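Local coordinates for contact-dependent inhibitor A (Escherichia coli NC101, PDB 5I4Q), which probably serves as the toxin of a contact-dependent growth inhibition system, poisoning neighbouring bacteria unless its cognate immunity protein CdiI is bound, at residues Gly21-Lys26 / Thr80-His85; Val42-Val47 / Leu72-Asn77; Ser50-Glu55 / Leu65-Ala70. One frame throughout, in Å; residues are numbered along the deposited sequence.

Overall arrangement
All three contacts reach the four-stranded antiparallel sheet 53-56, 65-69, 72-77, 82-88, and they are nested along the chain: contact 3 lies inside the loop closed by contact 2, and contact 2 inside that closed by contact 1. Contact 1 ties one outermost strand, 82-88, to strand 22-25 of the three-stranded N-terminal sheet. Contact 2, its centre about 10 Å away, lays helix 40-48 on the inner strand 72-77. Contact 3, about 8 Å from contact 2 between centres, forms the hairpin at the other outermost strand. Centres of contacts 1 and 3 are about 16 Å apart. Together they join a small N-terminal sheet, a helix and the main sheet into one compact domain.

Contact 1. Residues Gly21-Lys26 / Thr80-His85; sequences GMKFSK and TGQVGH
Phe24 and Val83 make the tight part of this contact, and Lys23 and Gln82 its more open part. Val83 sets its branched end over one face of the Phe24 ring, with CB 3.8 Å from the ring centroid and displaced toward the rim. CG1 comes within 3.5 Å of Phe24 CE2 and also touches CZ, while CG2 meets CZ and CE1 a little farther off. A beta-branched residue suits this place because it offers a broad apolar cap to a flat ring. The CB of Phe24 leads away from strand 82-85, but CG beside the backbone N (chi1 -78°) lets the ring end return to Val83. Phe41 meets the same ring edge-to-face, and helix 26-34 supplies Tyr29 and Leu32. Between the backbones runs a single beta bridge, Lys23 with Gln82, joining the edges of two separate sheets; strands 22-25 and 82-85 diverge by 44°. Lys23 N donates to Gly81 O at 2.8 Å, from above the carbonyl plane, and Val83 N returns a bond of 2.8 Å to Lys23 O, nearly along the C=O axis. Gly81 belongs to a G1 beta bulge, where positive phi and the nearby Gly21 O both call for a residue without CB. At the bridged pair itself packing is looser and partly open to solvent. The aliphatic chain of Lys23, extended beyond CG, crosses Gln82 obliquely, its CG 3.8 Å from Gln82 CB; a long flexible residue can cover the neighbouring strand and still make a cation-pi contact with Phe16. A water links Ser25 and Gln82, which touch without bonding: it accepts from Ser25 N at 2.9 Å and from Gln82 NE2 at 3.1 Å, and donates to Val83 O at 2.8 Å.

Contact 2. Residues Val42-Val47 / Leu72-Asn77; sequences VQAREV and LEMIYN
Helix 40-48 lies across one face of the four-stranded antiparallel sheet, and Val47, Ala44 and Gln43 carry its contact with Leu72 and Met74 of the inner strand 72-77. The segment axes are 9.0 Å apart at their closest and run at 97° to one another. Val47 points at the strand and divides its two methyls between two partners. CG2 sits 3.7 Å from Leu72 CD1 and also touches Leu72 CB; CG1 lies 3.9 Å from CE of Met74, a selenomethionine. The side chains of Val47 and Met74 slide past each other in opposite directions. Met74 CG is anti to the backbone N (chi1 163°), and a bend at chi3 (94°) turns CE to Val47, while SE rests 4.0 Å from Ala44 CB. The small alanine lets the chain of Met74 come close to the helix backbone, with SE standing in the place of the sulphur of methionine, and the unbranched, flexible chain can serve two helix positions at once. Leu72 reaches back one turn as well: its CD1 lies 3.9 Å from Gln43 O, and its CD2 meets Gln43 OE1 at 4.0 Å, the two side chains crossing at about a right angle. That amide is buried, but its NE2 donates to Pro38 O, which pays for the polar group beside apolar neighbours. The helix also touches strand 82-88, with Ala44 on Val83 and both Gln43 and Val47 on Ile86. Arg45 and Glu46 find their oppositely charged partners outside this contact, on a chain of another protein. Helix residues about one turn apart, mostly apolar, meeting alternate residues of a strand, are typical of a helix packed on the face of an antiparallel sheet.

Contact 3. Residues Ser50-Glu55 / Leu65-Ala70; sequences SNPKIE and LRYEGA
Ile54 and Tyr67 face each other as a non-hydrogen-bonded pair of the antiparallel hairpin formed by strands 53-56 and 65-69, their side chains side by side and pointing the same way. Ile54 CG1, anti to the carbonyl carbon (chi1 -57°), stands over one face of the tyrosine ring, 4.1 Å from its centroid, and CD1 continues extended (chi2 -179°) to Tyr67 CE2 at 3.5 Å. At the ring edge Pro52 CG meets Tyr67 CD2 at 3.6 Å, while Tyr76 meets the ring edge-to-face. On the other face of the sheet Glu55 and Arg66 also run side by side, their carboxylate and guanidinium planes turned 43° apart. Glu55 OE2 remains 4.1 Å from Arg66 NH1, beyond a salt bridge; Arg66 pairs instead with Glu68 OE1 through NH1, at a separation too short to be trusted, and with Glu73 through NH2. The flanking pairs, Lys53 with Glu68 and Glu55 with Arg66, are hydrogen-bonded pairs, as in Glu55 N to Arg66 O at 2.9 Å. Gly69 suits the open end of the hairpin, away from its connecting loop, since a CB would collide with Ser50 OG, which is bonded to Val47 O. Such chemistry implies a two-sided hairpin: an apolar face, where Tyr67 packs on Val47 and Leu48 while exposed Ile54 covers its ring, and a charged one, where Glu55 would probably add to the stabilisation of the Arg66 cation.

Contact 1. Residues Gly21-Lys26 / Thr80-His85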
ATOM      1  N   GLY A  21      20.314 -35.385   3.466  1.00 60.36           N
ATOM      2  CA  GLY A  21      20.306 -35.569   4.906  1.00 64.18           C
ATOM      3  C   GLY A  21      19.417 -34.611   5.700  1.00 63.37           C
ATOM      4  O   GLY A  21      19.490 -34.590   6.926  1.00 60.55           O
HETATM    5  N   MSE A  22      18.584 -33.814   5.023  1.00 59.60           N
HETATM    6  CA  MSE A  22      17.603 -32.975   5.702  1.00 55.47           C
HETATM    7  C   MSE A  22      16.213 -33.521   5.495  1.00 53.06           C
HETATM    8  O   MSE A  22      15.919 -34.175   4.483  1.00 48.57           O
HETATM    9  CB  MSE A  22      17.633 -31.574   5.141  1.00 59.54           C
HETATM   10  CG  MSE A  22      18.918 -30.812   5.455  1.00 69.15           C
HETATM   11 SE   MSE A  22      18.970 -29.101   4.439  0.90 79.95          SE
HETATM   12  CE  MSE A  22      19.452 -29.729   2.625  1.00 73.64           C
ATOM     13  N   LYS A  23      15.306 -33.223   6.426  1.00 52.84           N
ATOM     14  CA  LYS A  23      13.929 -33.571   6.191  1.00 48.40           C
ATOM     15  C   LYS A  23      12.966 -32.617   6.844  1.00 44.39           C
ATOM     16  O   LYS A  23      13.270 -31.998   7.856  1.00 42.63           O
ATOM     17  CB  LYS A  23      13.656 -35.037   6.572  1.00 52.35           C
ATOM     18  CG  LYS A  23      13.292 -35.298   8.011  1.00 56.64           C
ATOM     19  CD  LYS A  23      13.116 -36.809   8.236  1.00 61.70           C
ATOM     20  CE  LYS A  23      12.971 -37.153   9.724  1.00 65.49           C
ATOM     21  NZ  LYS A  23      12.975 -38.624   9.995  1.00 69.87           N
ATOM     22  N   PHE A  24      11.803 -32.502   6.198  1.00 42.17           N
ATOM     23  CA  PHE A  24      10.657 -31.708   6.632  1.00 42.38           C
ATOM     24  C   PHE A  24       9.398 -32.568   6.650  1.00 41.56           C
ATOM     25  O   PHE A  24       9.170 -33.307   5.703  1.00 44.69           O
ATOM     26  CB  PHE A  24      10.364 -30.585   5.627  1.00 37.67           C
ATOM     27  CG  PHE A  24      11.285 -29.406   5.736  1.00 39.26           C
ATOM     28  CD1 PHE A  24      12.529 -29.406   5.106  1.00 39.26           C
ATOM     29  CD2 PHE A  24      10.900 -28.270   6.426  1.00 36.60           C
ATOM     30  CE1 PHE A  24      13.375 -28.310   5.197  1.00 38.45           C
ATOM     31  CE2 PHE A  24      11.725 -27.189   6.516  1.00 35.81           C
ATOM     32  CZ  PHE A  24      12.973 -27.198   5.906  1.00 37.89           C
ATOM     33  N   SER A  25       8.545 -32.428   7.654  1.00 42.95           N
ATOM     34  CA  SER A  25       7.200 -33.068   7.549  1.00 46.55           C
ATOM     35  C   SER A  25       6.438 -32.553   6.310  1.00 45.52           C
ATOM     36  O   SER A  25       6.661 -31.432   5.825  1.00 41.65           O
ATOM     37  CB  SER A  25       6.355 -32.872   8.800  1.00 45.67           C
ATOM     38  OG  SER A  25       5.757 -31.607   8.822  1.00 48.24           O
ATOM     39  N   LYS A  26       5.556 -33.395   5.810  1.00 46.17           N
ATOM     40  CA  LYS A  26       4.737 -33.078   4.672  1.00 49.31           C
ATOM     41  C   LYS A  26       4.060 -31.736   4.843  1.00 46.79           C
ATOM     42  O   LYS A  26       4.097 -30.901   3.954  1.00 44.53           O
ATOM     43  CB  LYS A  26       3.658 -34.164   4.462  1.00 55.47           C
ATOM     44  CG  LYS A  26       2.858 -34.046   3.159  1.00 60.16           C
ATOM     45  CD  LYS A  26       1.555 -34.854   3.185  1.00 66.64           C
ATOM     46  CE  LYS A  26       0.701 -34.622   1.937  1.00 69.39           C
ATOM     47  NZ  LYS A  26      -0.085 -33.358   2.006  1.00 70.18           N
ATOM     48  N   THR A  80      18.238 -36.985  13.274  1.00 67.46           N
ATOM     49  CA  THR A  80      17.311 -37.368  12.227  1.00 63.49           C
ATOM     50  C   THR A  80      17.410 -36.474  10.987  1.00 60.78           C
ATOM     51  O   THR A  80      16.935 -36.842   9.945  1.00 63.25           O
ATOM     52  CB  THR A  80      15.866 -37.419  12.729  1.00 62.68           C
ATOM     53  OG1 THR A  80      15.370 -36.104  12.983  1.00 62.92           O
ATOM     54  CG2 THR A  80      15.769 -38.235  13.985  1.00 62.40           C
ATOM     55  N   GLY A  81      18.025 -35.311  11.100  1.00 57.57           N
ATOM     56  CA  GLY A  81      18.048 -34.360  10.008  1.00 55.26           C
ATOM     57  C   GLY A  81      16.759 -33.550   9.848  1.00 55.24           C
ATOM     58  O   GLY A  81      16.593 -32.786   8.886  1.00 54.96           O
ATOM     59  N   GLN A  82      15.837 -33.684  10.787  1.00 56.47           N
ATOM     60  CA  GLN A  82      14.549 -33.006  10.626  1.00 56.83           C
ATOM     61  C   GLN A  82      14.653 -31.568  11.054  1.00 52.49           C
ATOM     62  O   GLN A  82      15.092 -31.274  12.169  1.00 49.52           O
ATOM     63  CB  GLN A  82      13.415 -33.654  11.418  1.00 55.62           C
ATOM     64  CG  GLN A  82      12.056 -33.029  11.151  1.00 53.93           C
ATOM     65  CD  GLN A  82      10.912 -33.784  11.814  1.00 55.70           C
ATOM     66  OE1 GLN A  82      11.124 -34.791  12.455  1.00 55.17           O
ATOM     67  NE2 GLN A  82       9.683 -33.302  11.625  1.00 55.86           N
ATOM     68  N   VAL A  83      14.219 -30.708  10.144  1.00 49.18           N
ATOM     69  CA  VAL A  83      13.951 -29.290  10.434  1.00 48.47           C
ATOM     70  C   VAL A  83      12.552 -29.156  10.981  1.00 48.45           C
ATOM     71  O   VAL A  83      11.592 -29.290  10.223  1.00 50.66           O
ATOM     72  CB  VAL A  83      14.022 -28.464   9.130  1.00 46.05           C
ATOM     73  CG1 VAL A  83      13.724 -27.014   9.409  1.00 44.78           C
ATOM     74  CG2 VAL A  83      15.387 -28.617   8.511  1.00 46.33           C
ATOM     75  N   GLY A  84      12.406 -28.909  12.279  1.00 50.18           N
ATOM     76  CA  GLY A  84      11.050 -28.851  12.876  1.00 51.86           C
ATOM     77  C   GLY A  84      10.389 -27.477  12.741  1.00 50.35           C
ATOM     78  O   GLY A  84       9.155 -27.355  12.741  1.00 50.15           O
ATOM     79  N   HIS A  85      11.233 -26.449  12.664  1.00 48.74           N
ATOM     80  CA  HIS A  85      10.797 -25.085  12.520  1.00 48.67           C
ATOM     81  C   HIS A  85      11.940 -24.178  12.043  1.00 48.60           C
ATOM     82  O   HIS A  85      13.056 -24.285  12.522  1.00 48.29           O
ATOM     83  CB  HIS A  85      10.267 -24.575  13.834  1.00 50.04           C
ATOM     84  CG  HIS A  85       9.745 -23.178  13.761  1.00 51.77           C
ATOM     85  ND1 HIS A  85      10.397 -22.107  14.332  1.00 51.25           N
ATOM     86  CD2 HIS A  85       8.613 -22.684  13.199  1.00 53.71           C
ATOM     87  CE1 HIS A  85       9.700 -21.008  14.105  1.00 53.21           C
ATOM     88  NE2 HIS A  85       8.613 -21.336  13.422  1.00 54.22           N
TER
HETATM   89  O   HOH W   1       9.234 -30.746   9.944  1.00 36.06           O

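Contact 2. Residues Val42-Val47 / Leu72-Asn77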
ATOM      1  N   VAL A  42      16.818 -25.079   0.800  1.00 40.02           N
ATOM      2  CA  VAL A  42      17.829 -24.044   0.574  1.00 39.29           C
ATOM      3  C   VAL A  42      18.008 -23.159   1.827  1.00 37.67           C
ATOM      4  O   VAL A  42      19.125 -22.938   2.268  1.00 38.35           O
ATOM      5  CB  VAL A  42      17.470 -23.196  -0.632  1.00 38.90           C
ATOM      6  CG1 VAL A  42      18.402 -21.998  -0.704  1.00 39.48           C
ATOM      7  CG2 VAL A  42      17.541 -24.029  -1.890  1.00 40.31           C
ATOM      8  N   GLN A  43      16.911 -22.702   2.433  1.00 36.42           N
ATOM      9  CA  GLN A  43      17.008 -21.922   3.693  1.00 35.43           C
ATOM     10  C   GLN A  43      17.785 -22.696   4.776  1.00 36.01           C
ATOM     11  O   GLN A  43      18.675 -22.150   5.453  1.00 34.75           O
ATOM     12  CB  GLN A  43      15.633 -21.569   4.252  1.00 36.98           C
ATOM     13  CG  GLN A  43      14.731 -20.693   3.370  1.00 38.85           C
ATOM     14  CD  GLN A  43      13.347 -20.504   4.012  1.00 41.17           C
ATOM     15  OE1 GLN A  43      13.243 -20.172   5.209  1.00 41.95           O
ATOM     16  NE2 GLN A  43      12.279 -20.721   3.236  1.00 39.94           N
ATOM     17  N   ALA A  44      17.433 -23.960   4.981  1.00 37.56           N
ATOM     18  CA  ALA A  44      18.023 -24.742   6.099  1.00 37.64           C
ATOM     19  C   ALA A  44      19.512 -24.992   5.846  1.00 38.41           C
ATOM     20  O   ALA A  44      20.340 -24.950   6.754  1.00 37.58           O
ATOM     21  CB  ALA A  44      17.292 -26.073   6.255  1.00 37.28           C
ATOM     22  N   ARG A  45      19.850 -25.265   4.608  1.00 40.75           N
ATOM     23  CA  ARG A  45      21.246 -25.405   4.246  1.00 44.72           C
ATOM     24  C   ARG A  45      22.029 -24.126   4.497  1.00 43.24           C
ATOM     25  O   ARG A  45      23.155 -24.161   5.029  1.00 43.90           O
ATOM     26  CB  ARG A  45      21.385 -25.830   2.790  1.00 49.40           C
ATOM     27  CG  ARG A  45      22.834 -26.023   2.324  1.00 51.37           C
ATOM     28  CD  ARG A  45      22.878 -26.720   0.965  1.00 55.48           C
ATOM     29  NE  ARG A  45      22.361 -25.848  -0.065  1.00 58.38           N
ATOM     30  CZ  ARG A  45      22.127 -26.207  -1.323  1.00 65.19           C
ATOM     31  NH1 ARG A  45      22.388 -27.453  -1.731  1.00 64.97           N
ATOM     32  NH2 ARG A  45      21.628 -25.309  -2.182  1.00 65.64           N
ATOM     33  N   GLU A  46      21.446 -22.993   4.153  1.00 41.16           N
ATOM     34  CA  GLU A  46      22.107 -21.724   4.476  1.00 41.70           C
ATOM     35  C   GLU A  46      22.397 -21.654   5.962  1.00 40.44           C
ATOM     36  O   GLU A  46      23.480 -21.246   6.376  1.00 38.29           O
ATOM     37  CB  GLU A  46      21.286 -20.493   4.051  1.00 42.29           C
ATOM     38  CG  GLU A  46      21.241 -20.260   2.540  1.00 47.01           C
ATOM     39  CD  GLU A  46      22.637 -20.209   1.900  1.00 49.70           C
ATOM     40  OE1 GLU A  46      23.378 -19.274   2.178  1.00 55.88           O
ATOM     41  OE2 GLU A  46      23.018 -21.110   1.147  1.00 53.06           O
ATOM     42  N   VAL A  47      21.438 -22.065   6.781  1.00 37.80           N
ATOM     43  CA  VAL A  47      21.689 -21.969   8.223  1.00 38.96           C
ATOM     44  C   VAL A  47      22.865 -22.881   8.611  1.00 39.90           C
ATOM     45  O   VAL A  47      23.736 -22.485   9.357  1.00 41.52           O
ATOM     46  CB  VAL A  47      20.439 -22.309   9.052  1.00 37.90           C
ATOM     47  CG1 VAL A  47      20.762 -22.252  10.531  1.00 38.80           C
ATOM     48  CG2 VAL A  47      19.316 -21.318   8.740  1.00 38.95           C
ATOM     49  N   LEU A  72      18.307 -16.392  10.001  1.00 42.17           N
ATOM     50  CA  LEU A  72      17.228 -17.286  10.350  1.00 41.79           C
ATOM     51  C   LEU A  72      17.545 -18.045  11.633  1.00 40.40           C
ATOM     52  O   LEU A  72      18.690 -18.111  12.051  1.00 38.98           O
ATOM     53  CB  LEU A  72      16.991 -18.306   9.224  1.00 43.61           C
ATOM     54  CG  LEU A  72      16.762 -17.821   7.809  1.00 43.79           C
ATOM     55  CD1 LEU A  72      17.268 -18.839   6.835  1.00 44.85           C
ATOM     56  CD2 LEU A  72      15.279 -17.584   7.556  1.00 48.84           C
ATOM     57  N   GLU A  73      16.486 -18.598  12.225  1.00 41.17           N
ATOM     58  CA  GLU A  73      16.489 -19.414  13.419  1.00 41.77           C
ATOM     59  C   GLU A  73      15.782 -20.654  13.012  1.00 41.35           C
ATOM     60  O   GLU A  73      14.694 -20.625  12.384  1.00 44.29           O
ATOM     61  CB  GLU A  73      15.683 -18.841  14.587  1.00 46.70           C
ATOM     62  CG  GLU A  73      16.097 -17.446  15.030  1.00 55.37           C
ATOM     63  CD  GLU A  73      15.082 -16.744  15.963  1.00 57.46           C
ATOM     64  OE1 GLU A  73      14.072 -17.376  16.338  1.00 51.56           O
ATOM     65  OE2 GLU A  73      15.309 -15.536  16.310  1.00 65.79           O
HETATM   66  N   MSE A  74      16.352 -21.756  13.454  1.00 40.14           N
HETATM   67  CA  MSE A  74      15.862 -23.049  13.085  1.00 42.90           C
HETATM   68  C   MSE A  74      15.922 -23.982  14.278  1.00 42.08           C
HETATM   69  O   MSE A  74      16.861 -23.946  15.094  1.00 40.99           O
HETATM   70  CB  MSE A  74      16.798 -23.519  11.997  1.00 45.50           C
HETATM   71  CG  MSE A  74      16.691 -24.987  11.778  1.00 51.71           C
HETATM   72 SE   MSE A  74      17.728 -25.443  10.182  0.90 62.19          SE
HETATM   73  CE  MSE A  74      19.480 -25.953  10.949  1.00 59.47           C
ATOM     74  N   ILE A  75      14.933 -24.856  14.341  1.00 39.34           N
ATOM     75  CA  ILE A  75      14.856 -25.900  15.321  1.00 40.51           C
ATOM     76  C   ILE A  75      15.042 -27.187  14.502  1.00 44.62           C
ATOM     77  O   ILE A  75      14.224 -27.519  13.618  1.00 46.04           O
ATOM     78  CB  ILE A  75      13.490 -25.871  16.020  1.00 41.37           C
ATOM     79  CG1 ILE A  75      13.223 -24.493  16.673  1.00 40.75           C
ATOM     80  CG2 ILE A  75      13.324 -27.021  17.021  1.00 42.07           C
ATOM     81  CD1 ILE A  75      14.191 -24.073  17.763  1.00 39.69           C
ATOM     82  N   TYR A  76      16.107 -27.912  14.826  1.00 51.86           N
ATOM     83  CA  TYR A  76      16.695 -28.973  13.969  1.00 52.84           C
ATOM     84  C   TYR A  76      17.272 -30.107  14.814  1.00 52.59           C
ATOM     85  O   TYR A  76      17.881 -29.872  15.879  1.00 51.55           O
ATOM     86  CB  TYR A  76      17.828 -28.391  13.151  1.00 52.11           C
ATOM     87  CG  TYR A  76      18.625 -29.346  12.305  1.00 52.84           C
ATOM     88  CD1 TYR A  76      18.101 -29.859  11.149  1.00 52.55           C
ATOM     89  CD2 TYR A  76      19.919 -29.684  12.648  1.00 55.49           C
ATOM     90  CE1 TYR A  76      18.833 -30.687  10.344  1.00 56.77           C
ATOM     91  CE2 TYR A  76      20.674 -30.526  11.860  1.00 56.50           C
ATOM     92  CZ  TYR A  76      20.128 -31.028  10.709  1.00 57.53           C
ATOM     93  OH  TYR A  76      20.864 -31.845   9.903  1.00 57.81           O
ATOM     94  N   ASN A  77      16.996 -31.322  14.351  1.00 54.24           N
ATOM     95  CA  ASN A  77      17.422 -32.550  15.005  1.00 57.14           C
ATOM     96  C   ASN A  77      18.626 -33.102  14.244  1.00 58.24           C
ATOM     97  O   ASN A  77      18.459 -33.759  13.209  1.00 55.64           O
ATOM     98  CB  ASN A  77      16.310 -33.560  15.002  1.00 58.70           C
ATOM     99  CG  ASN A  77      16.623 -34.753  15.865  1.00 62.11           C
ATOM    100  OD1 ASN A  77      17.724 -35.263  15.853  1.00 61.72           O
ATOM    101  ND2 ASN A  77      15.658 -35.184  16.631  1.00 62.66           N
TER

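Contact 3. Residues Ser50-Glu55 / Leu65-Ala70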
ATOM      1  N   SER A  50      26.332 -21.511   7.816  1.00 46.64           N
ATOM      2  CA  SER A  50      26.566 -20.101   8.232  1.00 47.54           C
ATOM      3  C   SER A  50      27.362 -19.998   9.509  1.00 48.00           C
ATOM      4  O   SER A  50      27.299 -18.975  10.158  1.00 48.37           O
ATOM      5  CB  SER A  50      25.231 -19.390   8.511  1.00 43.41           C
ATOM      6  OG  SER A  50      24.642 -19.926   9.683  1.00 41.28           O
ATOM      7  N   ASN A  51      28.084 -21.053   9.875  1.00 51.31           N
ATOM      8  CA  ASN A  51      28.624 -21.192  11.232  1.00 52.45           C
ATOM      9  C   ASN A  51      27.602 -20.803  12.254  1.00 47.35           C
ATOM     10  O   ASN A  51      27.753 -19.849  12.954  1.00 45.82           O
ATOM     11  CB  ASN A  51      29.851 -20.321  11.437  1.00 56.96           C
ATOM     12  CG  ASN A  51      30.494 -20.518  12.810  1.00 62.42           C
ATOM     13  OD1 ASN A  51      30.507 -21.621  13.363  1.00 63.68           O
ATOM     14  ND2 ASN A  51      31.055 -19.453  13.342  1.00 63.41           N
ATOM     15  N   PRO A  52      26.529 -21.553  12.336  1.00 49.55           N
ATOM     16  CA  PRO A  52      25.460 -21.057  13.196  1.00 47.78           C
ATOM     17  C   PRO A  52      25.763 -21.183  14.696  1.00 51.00           C
ATOM     18  O   PRO A  52      26.552 -22.030  15.090  1.00 48.35           O
ATOM     19  CB  PRO A  52      24.276 -21.942  12.795  1.00 46.85           C
ATOM     20  CG  PRO A  52      24.913 -23.214  12.283  1.00 47.53           C
ATOM     21  CD  PRO A  52      26.193 -22.811  11.636  1.00 47.37           C
ATOM     22  N   LYS A  53      25.158 -20.312  15.501  1.00 52.38           N
ATOM     23  CA  LYS A  53      25.119 -20.427  16.946  1.00 53.23           C
ATOM     24  C   LYS A  53      24.164 -21.574  17.278  1.00 51.64           C
ATOM     25  O   LYS A  53      23.018 -21.600  16.816  1.00 51.94           O
ATOM     26  CB  LYS A  53      24.601 -19.123  17.510  1.00 62.63           C
ATOM     27  CG  LYS A  53      24.369 -19.058  19.010  1.00 74.61           C
ATOM     28  CD  LYS A  53      24.233 -17.590  19.443  1.00 90.61           C
ATOM     29  CE  LYS A  53      25.562 -16.807  19.295  1.00105.37           C
ATOM     30  NZ  LYS A  53      25.436 -15.314  19.309  1.00109.72           N
ATOM     31  N   ILE A  54      24.631 -22.528  18.062  1.00 51.10           N
ATOM     32  CA  ILE A  54      23.899 -23.734  18.331  1.00 49.75           C
ATOM     33  C   ILE A  54      23.664 -23.805  19.817  1.00 52.06           C
ATOM     34  O   ILE A  54      24.577 -23.609  20.582  1.00 53.83           O
ATOM     35  CB  ILE A  54      24.673 -24.962  17.829  1.00 51.20           C
ATOM     36  CG1 ILE A  54      24.958 -24.800  16.337  1.00 50.59           C
ATOM     37  CG2 ILE A  54      23.870 -26.224  18.085  1.00 52.53           C
ATOM     38  CD1 ILE A  54      25.698 -25.928  15.658  1.00 52.15           C
ATOM     39  N   GLU A  55      22.411 -24.037  20.213  1.00 54.79           N
ATOM     40  CA  GLU A  55      22.016 -24.150  21.614  1.00 57.44           C
ATOM     41  C   GLU A  55      20.927 -25.235  21.738  1.00 55.50           C
ATOM     42  O   GLU A  55      20.348 -25.664  20.727  1.00 50.06           O
ATOM     43  CB  GLU A  55      21.468 -22.834  22.154  1.00 63.95           C
ATOM     44  CG  GLU A  55      22.368 -21.618  22.063  1.00 74.88           C
ATOM     45  CD  GLU A  55      21.581 -20.305  22.227  1.00 90.56           C
ATOM     46  OE1 GLU A  55      22.176 -19.327  22.738  1.00 99.33           O
ATOM     47  OE2 GLU A  55      20.371 -20.240  21.847  1.00 93.38           O
ATOM     48  N   LEU A  65      17.743 -28.992  18.552  1.00 48.39           N
ATOM     49  CA  LEU A  65      18.563 -27.839  18.941  1.00 49.62           C
ATOM     50  C   LEU A  65      18.114 -26.600  18.194  1.00 48.16           C
ATOM     51  O   LEU A  65      17.556 -26.676  17.107  1.00 47.40           O
ATOM     52  CB  LEU A  65      20.038 -28.090  18.607  1.00 51.56           C
ATOM     53  CG  LEU A  65      20.620 -29.379  19.152  1.00 53.95           C
ATOM     54  CD1 LEU A  65      21.811 -29.833  18.323  1.00 58.95           C
ATOM     55  CD2 LEU A  65      20.980 -29.146  20.604  1.00 54.51           C
ATOM     56  N   ARG A  66      18.406 -25.448  18.778  1.00 50.27           N
ATOM     57  CA  ARG A  66      18.215 -24.200  18.096  1.00 48.29           C
ATOM     58  C   ARG A  66      19.500 -23.729  17.417  1.00 48.66           C
ATOM     59  O   ARG A  66      20.499 -23.533  18.078  1.00 47.70           O
ATOM     60  CB  ARG A  66      17.782 -23.170  19.073  1.00 49.86           C
ATOM     61  CG  ARG A  66      17.200 -21.918  18.454  1.00 51.26           C
ATOM     62  CD  ARG A  66      17.418 -20.776  19.431  1.00 58.25           C
ATOM     63  NE  ARG A  66      16.813 -19.528  18.967  1.00 66.20           N
ATOM     64  CZ  ARG A  66      17.479 -18.447  18.546  1.00 68.89           C
ATOM     65  NH1 ARG A  66      18.818 -18.417  18.502  1.00 72.01           N
ATOM     66  NH2 ARG A  66      16.789 -17.384  18.142  1.00 66.25           N
ATOM     67  N   TYR A  67      19.406 -23.493  16.104  1.00 44.46           N
ATOM     68  CA  TYR A  67      20.467 -22.983  15.282  1.00 46.03           C
ATOM     69  C   TYR A  67      20.101 -21.577  14.797  1.00 47.64           C
ATOM     70  O   TYR A  67      18.952 -21.314  14.359  1.00 47.89           O
ATOM     71  CB  TYR A  67      20.617 -23.845  14.036  1.00 46.72           C
ATOM     72  CG  TYR A  67      21.251 -25.189  14.210  1.00 50.01           C
ATOM     73  CD1 TYR A  67      20.681 -26.162  15.041  1.00 55.79           C
ATOM     74  CD2 TYR A  67      22.385 -25.544  13.478  1.00 52.75           C
ATOM     75  CE1 TYR A  67      21.250 -27.429  15.156  1.00 58.29           C
ATOM     76  CE2 TYR A  67      22.951 -26.804  13.590  1.00 56.44           C
ATOM     77  CZ  TYR A  67      22.381 -27.739  14.436  1.00 57.85           C
ATOM     78  OH  TYR A  67      22.948 -28.973  14.558  1.00 62.38           O
ATOM     79  N   GLU A  68      21.070 -20.677  14.824  1.00 44.48           N
ATOM     80  CA  GLU A  68      20.844 -19.327  14.371  1.00 45.30           C
ATOM     81  C   GLU A  68      21.963 -18.851  13.455  1.00 43.92           C
ATOM     82  O   GLU A  68      23.113 -18.822  13.853  1.00 46.64           O
ATOM     83  CB  GLU A  68      20.743 -18.387  15.553  1.00 51.02           C
ATOM     84  CG  GLU A  68      20.261 -16.985  15.143  1.00 58.90           C
ATOM     85  CD  GLU A  68      19.900 -16.099  16.328  1.00 63.00           C
ATOM     86  OE1 GLU A  68      19.991 -16.586  17.487  1.00 76.27           O
ATOM     87  OE2 GLU A  68      19.544 -14.917  16.105  1.00 61.55           O
ATOM     88  N   GLY A  69      21.613 -18.448  12.246  1.00 39.97           N
ATOM     89  CA  GLY A  69      22.571 -17.992  11.287  1.00 39.17           C
ATOM     90  C   GLY A  69      21.882 -17.667   9.988  1.00 37.73           C
ATOM     91  O   GLY A  69      20.752 -18.035   9.796  1.00 39.28           O
ATOM     92  N   ALA A  70      22.562 -16.931   9.134  1.00 39.64           N
ATOM     93  CA  ALA A  70      22.053 -16.491   7.849  1.00 40.91           C
ATOM     94  C   ALA A  70      20.723 -15.766   7.922  1.00 41.09           C
ATOM     95  O   ALA A  70      19.896 -15.844   7.014  1.00 43.83           O
ATOM     96  CB  ALA A  70      21.953 -17.679   6.909  1.00 43.95           C
TER